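Long-range contact in prolyl 4-hydroxylase (Phytophthora capsici LT1534, PDB 6IUQ), which probably hydroxylates proline residues of substrate proteins, using an iron(II) centre and 2-oxoglutarate held in a double-stranded beta-helix core: residues R268-Y280 / L315-A327. Numbering follows the deposited sequence.
Sequences RLLSRGVYEEEYY and LYGFIQRLRDVRA
Arg326 lies flat over one face of the Tyr275 ring: the ring and guanidinium planes are 19° apart, and Tyr275 CE2 sits 3.4 Å from Arg326 CZ, above the centre of the guanidinium. Arg326 CD adds a CH-pi contact over the face of the same ring. The outer end of the group is occupied by Glu278, gripped end-on by two nitrogens. Arg326 NH2 reaches Glu278 OE2 at 2.6 Å within the guanidinium plane, although it meets the carboxylate from above its own plane; NH1 takes OE1 and adds a weak bond to Val274 O. Face and edge together should fix the rotation of the guanidinium.

Arg323 forms a second two-nitrogen salt bridge one helical turn earlier. Its NH1 meets the syn lone pair of Glu277 OE1 at 2.9 Å in a nearly straight bond. Arg323 NH2 approaches Glu277 OE2 from above the carboxylate plane, at 2.6 Å. A bend at chi3 (53°) brings NH1 close to the end of helix 271-274, where it also bonds weakly to Gly273 O.

The part of the contact made by Leu270 and Val274 is mainly apolar. Val274 fits as a knob among Ile319, Leu322 and the chains of Arg323 and Arg326, with CG2 3.9 Å from Leu322 CB. Gly273 lets Ile319 CG2 come within 3.6 Å of its C atom. Leu270 divides its branches, CD2 touching Leu315 CD1 and Ile319 CD1, CD1 crossing to Phe318 and Leu322.

Helices 276-280 and 315-327 run nearly perpendicular (88°). Helix 254-262 packs against Phe318 and Leu322, and helix 296-311 against Arg272 and Tyr279. Tyr275 OH bonds to Leu192 N, and its ring meets Phe189 and Leu214, joining this C-terminal helical region to strands 186-189 and 214-217 of the iron-binding core.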
loop_
_atom_site.group_PDB
_atom_site.type_symbol
_atom_site.label_atom_id
_atom_site.label_comp_id
_atom_site.label_asym_id
_atom_site.label_seq_id
_atom_site.Cartn_x
_atom_site.Cartn_y
_atom_site.Cartn_z
ATOM N N ARG A 268 7.180 -10.948 -7.227
ATOM C CA ARG A 268 5.921 -11.526 -6.744
ATOM C C ARG A 268 5.860 -13.053 -6.938
ATOM O O ARG A 268 5.118 -13.759 -6.233
ATOM C CB ARG A 268 4.729 -10.850 -7.448
ATOM C CG ARG A 268 4.701 -9.336 -7.247
ATOM C CD ARG A 268 3.610 -8.642 -8.043
ATOM N NE ARG A 268 3.853 -8.725 -9.471
ATOM C CZ ARG A 268 3.037 -8.230 -10.401
ATOM N NH1 ARG A 268 1.911 -7.610 -10.062
ATOM N NH2 ARG A 268 3.344 -8.367 -11.674
ATOM N N LEU A 269 6.648 -13.551 -7.885
ATOM C CA LEU A 269 6.748 -14.979 -8.138
ATOM C C LEU A 269 7.688 -15.647 -7.161
ATOM O O LEU A 269 7.833 -16.860 -7.193
ATOM C CB LEU A 269 7.243 -15.244 -9.561
ATOM C CG LEU A 269 6.501 -14.492 -10.674
ATOM C CD1 LEU A 269 7.250 -14.609 -11.984
ATOM C CD2 LEU A 269 5.075 -15.008 -10.814
ATOM N N LEU A 270 8.343 -14.862 -6.307
ATOM C CA LEU A 270 9.396 -15.405 -5.463
ATOM C C LEU A 270 9.187 -15.074 -4.012
ATOM O O LEU A 270 9.851 -15.650 -3.148
ATOM C CB LEU A 270 10.758 -14.874 -5.892
ATOM C CG LEU A 270 11.124 -14.983 -7.367
ATOM C CD1 LEU A 270 12.370 -14.152 -7.620
ATOM C CD2 LEU A 270 11.352 -16.419 -7.754
ATOM N N SER A 271 8.261 -14.155 -3.744
ATOM C CA SER A 271 8.137 -13.573 -2.403
ATOM C C SER A 271 7.688 -14.577 -1.347
ATOM O O SER A 271 8.132 -14.504 -0.201
ATOM C CB SER A 271 7.167 -12.383 -2.416
ATOM O OG SER A 271 5.846 -12.812 -2.717
ATOM N N ARG A 272 6.809 -15.504 -1.714
ATOM C CA ARG A 272 6.308 -16.441 -0.711
ATOM C C ARG A 272 7.436 -17.369 -0.278
ATOM O O ARG A 272 7.549 -17.703 0.901
ATOM C CB ARG A 272 5.109 -17.237 -1.232
ATOM C CG ARG A 272 4.442 -18.095 -0.158
ATOM C CD ARG A 272 3.185 -18.764 -0.682
ATOM N NE ARG A 272 2.162 -17.800 -1.090
ATOM C CZ ARG A 272 1.221 -17.316 -0.288
ATOM N NH1 ARG A 272 1.160 -17.690 0.995
ATOM N NH2 ARG A 272 0.339 -16.446 -0.768
ATOM N N GLY A 273 8.292 -17.751 -1.219
ATOM C CA GLY A 273 9.507 -18.495 -0.907
ATOM C C GLY A 273 10.509 -17.689 -0.103
ATOM O O GLY A 273 10.966 -18.114 0.947
ATOM N N VAL A 274 10.849 -16.494 -0.572
ATOM C CA VAL A 274 11.839 -15.704 0.147
ATOM C C VAL A 274 11.324 -15.307 1.538
ATOM O O VAL A 274 12.062 -15.338 2.516
ATOM C CB VAL A 274 12.243 -14.457 -0.655
ATOM C CG1 VAL A 274 13.196 -13.598 0.153
ATOM C CG2 VAL A 274 12.860 -14.856 -1.990
ATOM N N TYR A 275 10.044 -14.979 1.649
ATOM C CA TYR A 275 9.511 -14.529 2.934
ATOM C C TYR A 275 8.550 -15.539 3.571
ATOM O O TYR A 275 7.604 -15.152 4.244
ATOM C CB TYR A 275 8.803 -13.181 2.754
ATOM C CG TYR A 275 9.754 -12.052 2.429
ATOM C CD1 TYR A 275 10.282 -11.905 1.154
ATOM C CD2 TYR A 275 10.134 -11.150 3.400
ATOM C CE1 TYR A 275 11.174 -10.884 0.860
ATOM C CE2 TYR A 275 11.007 -10.123 3.121
ATOM C CZ TYR A 275 11.525 -9.994 1.848
ATOM O OH TYR A 275 12.392 -8.975 1.574
ATOM N N GLU A 276 8.799 -16.827 3.360
ATOM C CA GLU A 276 7.970 -17.882 3.931
ATOM C C GLU A 276 7.626 -17.681 5.402
ATOM O O GLU A 276 6.474 -17.826 5.796
ATOM C CB GLU A 276 8.665 -19.235 3.767
ATOM C CG GLU A 276 7.720 -20.418 3.904
ATOM C CD GLU A 276 8.454 -21.751 3.979
ATOM O OE1 GLU A 276 9.478 -21.940 3.276
ATOM O OE2 GLU A 276 8.004 -22.608 4.769
ATOM N N GLU A 277 8.613 -17.338 6.217
ATOM C CA GLU A 277 8.389 -17.195 7.649
ATOM C C GLU A 277 7.361 -16.099 7.917
ATOM O O GLU A 277 6.425 -16.289 8.707
ATOM C CB GLU A 277 9.696 -16.887 8.386
ATOM C CG GLU A 277 10.786 -17.949 8.238
ATOM C CD GLU A 277 11.389 -17.993 6.828
ATOM O OE1 GLU A 277 11.244 -17.008 6.061
ATOM O OE2 GLU A 277 11.988 -19.030 6.476
ATOM N N GLU A 278 7.530 -14.958 7.246
ATOM C CA GLU A 278 6.599 -13.839 7.393
ATOM C C GLU A 278 5.183 -14.165 6.893
ATOM O O GLU A 278 4.197 -13.881 7.578
ATOM C CB GLU A 278 7.126 -12.599 6.667
ATOM C CG GLU A 278 8.266 -11.897 7.377
ATOM C CD GLU A 278 9.632 -12.531 7.145
ATOM O OE1 GLU A 278 9.803 -13.323 6.198
ATOM O OE2 GLU A 278 10.557 -12.225 7.926
ATOM N N TYR A 279 5.074 -14.743 5.704
ATOM C CA TYR A 279 3.784 -15.212 5.205
ATOM C C TYR A 279 3.126 -16.209 6.172
ATOM O O TYR A 279 1.940 -16.092 6.494
ATOM C CB TYR A 279 3.946 -15.878 3.847
ATOM C CG TYR A 279 3.942 -14.979 2.625
ATOM C CD1 TYR A 279 5.080 -14.288 2.240
ATOM C CD2 TYR A 279 2.821 -14.888 1.811
ATOM C CE1 TYR A 279 5.092 -13.488 1.079
ATOM C CE2 TYR A 279 2.819 -14.105 0.653
ATOM C CZ TYR A 279 3.963 -13.406 0.298
ATOM O OH TYR A 279 3.973 -12.631 -0.838
ATOM N N TYR A 280 3.897 -17.186 6.634
ATOM C CA TYR A 280 3.362 -18.197 7.542
ATOM C C TYR A 280 2.914 -17.580 8.872
ATOM O O TYR A 280 1.815 -17.875 9.366
ATOM C CB TYR A 280 4.395 -19.309 7.782
ATOM C CG TYR A 280 3.869 -20.474 8.607
ATOM C CD1 TYR A 280 3.167 -21.511 8.010
ATOM C CD2 TYR A 280 4.084 -20.535 9.988
ATOM C CE1 TYR A 280 2.687 -22.585 8.755
ATOM C CE2 TYR A 280 3.612 -21.603 10.742
ATOM C CZ TYR A 280 2.910 -22.621 10.114
ATOM O OH TYR A 280 2.423 -23.667 10.851
ATOM N N LEU A 315 14.407 -23.459 -9.181
ATOM C CA LEU A 315 13.721 -22.351 -8.527
ATOM C C LEU A 315 14.057 -22.295 -7.028
ATOM O O LEU A 315 14.366 -21.225 -6.503
ATOM C CB LEU A 315 12.210 -22.461 -8.743
ATOM C CG LEU A 315 11.352 -21.359 -8.135
ATOM C CD1 LEU A 315 11.759 -19.960 -8.650
ATOM C CD2 LEU A 315 9.894 -21.649 -8.445
ATOM N N TYR A 316 14.037 -23.448 -6.358
ATOM C CA TYR A 316 14.351 -23.519 -4.931
ATOM C C TYR A 316 15.773 -23.072 -4.600
ATOM O O TYR A 316 15.962 -22.319 -3.651
ATOM C CB TYR A 316 14.145 -24.942 -4.409
ATOM C CG TYR A 316 14.283 -25.088 -2.908
ATOM C CD1 TYR A 316 13.373 -24.490 -2.046
ATOM C CD2 TYR A 316 15.309 -25.855 -2.351
ATOM C CE1 TYR A 316 13.487 -24.640 -0.651
ATOM C CE2 TYR A 316 15.437 -26.012 -0.969
ATOM C CZ TYR A 316 14.521 -25.403 -0.124
ATOM O OH TYR A 316 14.637 -25.555 1.244
ATOM N N GLY A 317 16.768 -23.552 -5.345
ATOM C CA GLY A 317 18.143 -23.102 -5.147
ATOM C C GLY A 317 18.258 -21.585 -5.308
ATOM O O GLY A 317 18.975 -20.911 -4.569
ATOM N N PHE A 318 17.518 -21.041 -6.269
ATOM C CA PHE A 318 17.523 -19.608 -6.506
ATOM C C PHE A 318 16.914 -18.883 -5.311
ATOM O O PHE A 318 17.509 -17.941 -4.806
ATOM C CB PHE A 318 16.768 -19.284 -7.798
ATOM C CG PHE A 318 16.744 -17.818 -8.142
ATOM C CD1 PHE A 318 17.925 -17.088 -8.209
ATOM C CD2 PHE A 318 15.542 -17.174 -8.414
ATOM C CE1 PHE A 318 17.903 -15.737 -8.516
ATOM C CE2 PHE A 318 15.514 -15.825 -8.732
ATOM C CZ PHE A 318 16.694 -15.107 -8.780
ATOM N N ILE A 319 15.747 -19.343 -4.849
ATOM C CA ILE A 319 15.073 -18.771 -3.679
ATOM C C ILE A 319 15.985 -18.763 -2.453
ATOM O O ILE A 319 16.041 -17.773 -1.718
ATOM C CB ILE A 319 13.780 -19.559 -3.303
ATOM C CG1 ILE A 319 12.727 -19.550 -4.429
ATOM C CG2 ILE A 319 13.177 -19.015 -2.042
ATOM C CD1 ILE A 319 12.048 -18.283 -4.629
ATOM N N GLN A 320 16.685 -19.873 -2.229
ATOM C CA GLN A 320 17.582 -20.012 -1.074
ATOM C C GLN A 320 18.762 -19.037 -1.133
ATOM O O GLN A 320 19.193 -18.526 -0.105
ATOM C CB GLN A 320 18.121 -21.452 -0.955
ATOM C CG GLN A 320 17.120 -22.483 -0.420
ATOM C CD GLN A 320 17.054 -22.537 1.108
ATOM O OE1 GLN A 320 17.143 -21.513 1.787
ATOM N NE2 GLN A 320 16.902 -23.746 1.652
ATOM N N ARG A 321 19.297 -18.797 -2.327
ATOM C CA ARG A 321 20.339 -17.779 -2.500
ATOM C C ARG A 321 19.802 -16.392 -2.190
ATOM O O ARG A 321 20.490 -15.578 -1.583
ATOM C CB ARG A 321 20.914 -17.810 -3.918
ATOM C CG ARG A 321 21.741 -19.048 -4.181
ATOM C CD ARG A 321 22.814 -18.781 -5.197
ATOM N NE ARG A 321 23.622 -19.974 -5.418
ATOM C CZ ARG A 321 24.773 -20.222 -4.804
ATOM N NH1 ARG A 321 25.266 -19.357 -3.924
ATOM N NH2 ARG A 321 25.428 -21.340 -5.073
ATOM N N LEU A 322 18.566 -16.120 -2.592
ATOM C CA LEU A 322 17.958 -14.838 -2.248
ATOM C C LEU A 322 17.754 -14.741 -0.758
ATOM O O LEU A 322 17.957 -13.681 -0.173
ATOM C CB LEU A 322 16.633 -14.637 -2.984
ATOM C CG LEU A 322 16.769 -14.648 -4.510
ATOM C CD1 LEU A 322 15.419 -14.464 -5.157
ATOM C CD2 LEU A 322 17.737 -13.571 -4.966
ATOM N N ARG A 323 17.359 -15.841 -0.126
ATOM C CA ARG A 323 17.158 -15.823 1.318
ATOM C C ARG A 323 18.486 -15.572 2.029
ATOM O O ARG A 323 18.534 -14.880 3.040
ATOM C CB ARG A 323 16.518 -17.125 1.791
ATOM C CG ARG A 323 15.061 -17.229 1.383
ATOM C CD ARG A 323 14.506 -18.598 1.666
ATOM N NE ARG A 323 14.763 -18.947 3.050
ATOM C CZ ARG A 323 13.965 -18.650 4.069
ATOM N NH1 ARG A 323 12.820 -17.999 3.873
ATOM N NH2 ARG A 323 14.312 -19.018 5.294
ATOM N N ASP A 324 19.570 -16.107 1.475
ATOM C CA ASP A 324 20.912 -15.846 2.000
ATOM C C ASP A 324 21.329 -14.362 1.896
ATOM O O ASP A 324 21.953 -13.817 2.803
ATOM C CB ASP A 324 21.926 -16.721 1.273
ATOM C CG ASP A 324 21.951 -18.148 1.803
ATOM O OD1 ASP A 324 21.776 -18.321 3.030
ATOM O OD2 ASP A 324 22.138 -19.091 0.991
ATOM N N VAL A 325 20.992 -13.719 0.784
ATOM C CA VAL A 325 21.242 -12.292 0.618
ATOM C C VAL A 325 20.485 -11.487 1.671
ATOM O O VAL A 325 21.012 -10.546 2.268
ATOM C CB VAL A 325 20.814 -11.807 -0.772
ATOM C CG1 VAL A 325 20.911 -10.299 -0.844
ATOM C CG2 VAL A 325 21.667 -12.467 -1.858
ATOM N N ARG A 326 19.239 -11.876 1.896
ATOM C CA ARG A 326 18.402 -11.249 2.897
ATOM C C ARG A 326 19.006 -11.360 4.300
ATOM O O ARG A 326 19.052 -10.381 5.049
ATOM C CB ARG A 326 17.012 -11.881 2.864
ATOM C CG ARG A 326 15.925 -10.956 3.320
ATOM C CD ARG A 326 14.613 -11.687 3.474
ATOM N NE ARG A 326 13.956 -11.216 4.688
ATOM C CZ ARG A 326 12.986 -11.866 5.313
ATOM N NH1 ARG A 326 12.547 -13.025 4.833
ATOM N NH2 ARG A 326 12.469 -11.350 6.419
ATOM N N ALA A 327 19.458 -12.564 4.652
ATOM C CA ALA A 327 20.074 -12.812 5.949
ATOM C C ALA A 327 21.369 -12.012 6.132
ATOM O O ALA A 327 21.728 -11.681 7.256
ATOM C CB ALA A 327 20.345 -14.288 6.126
#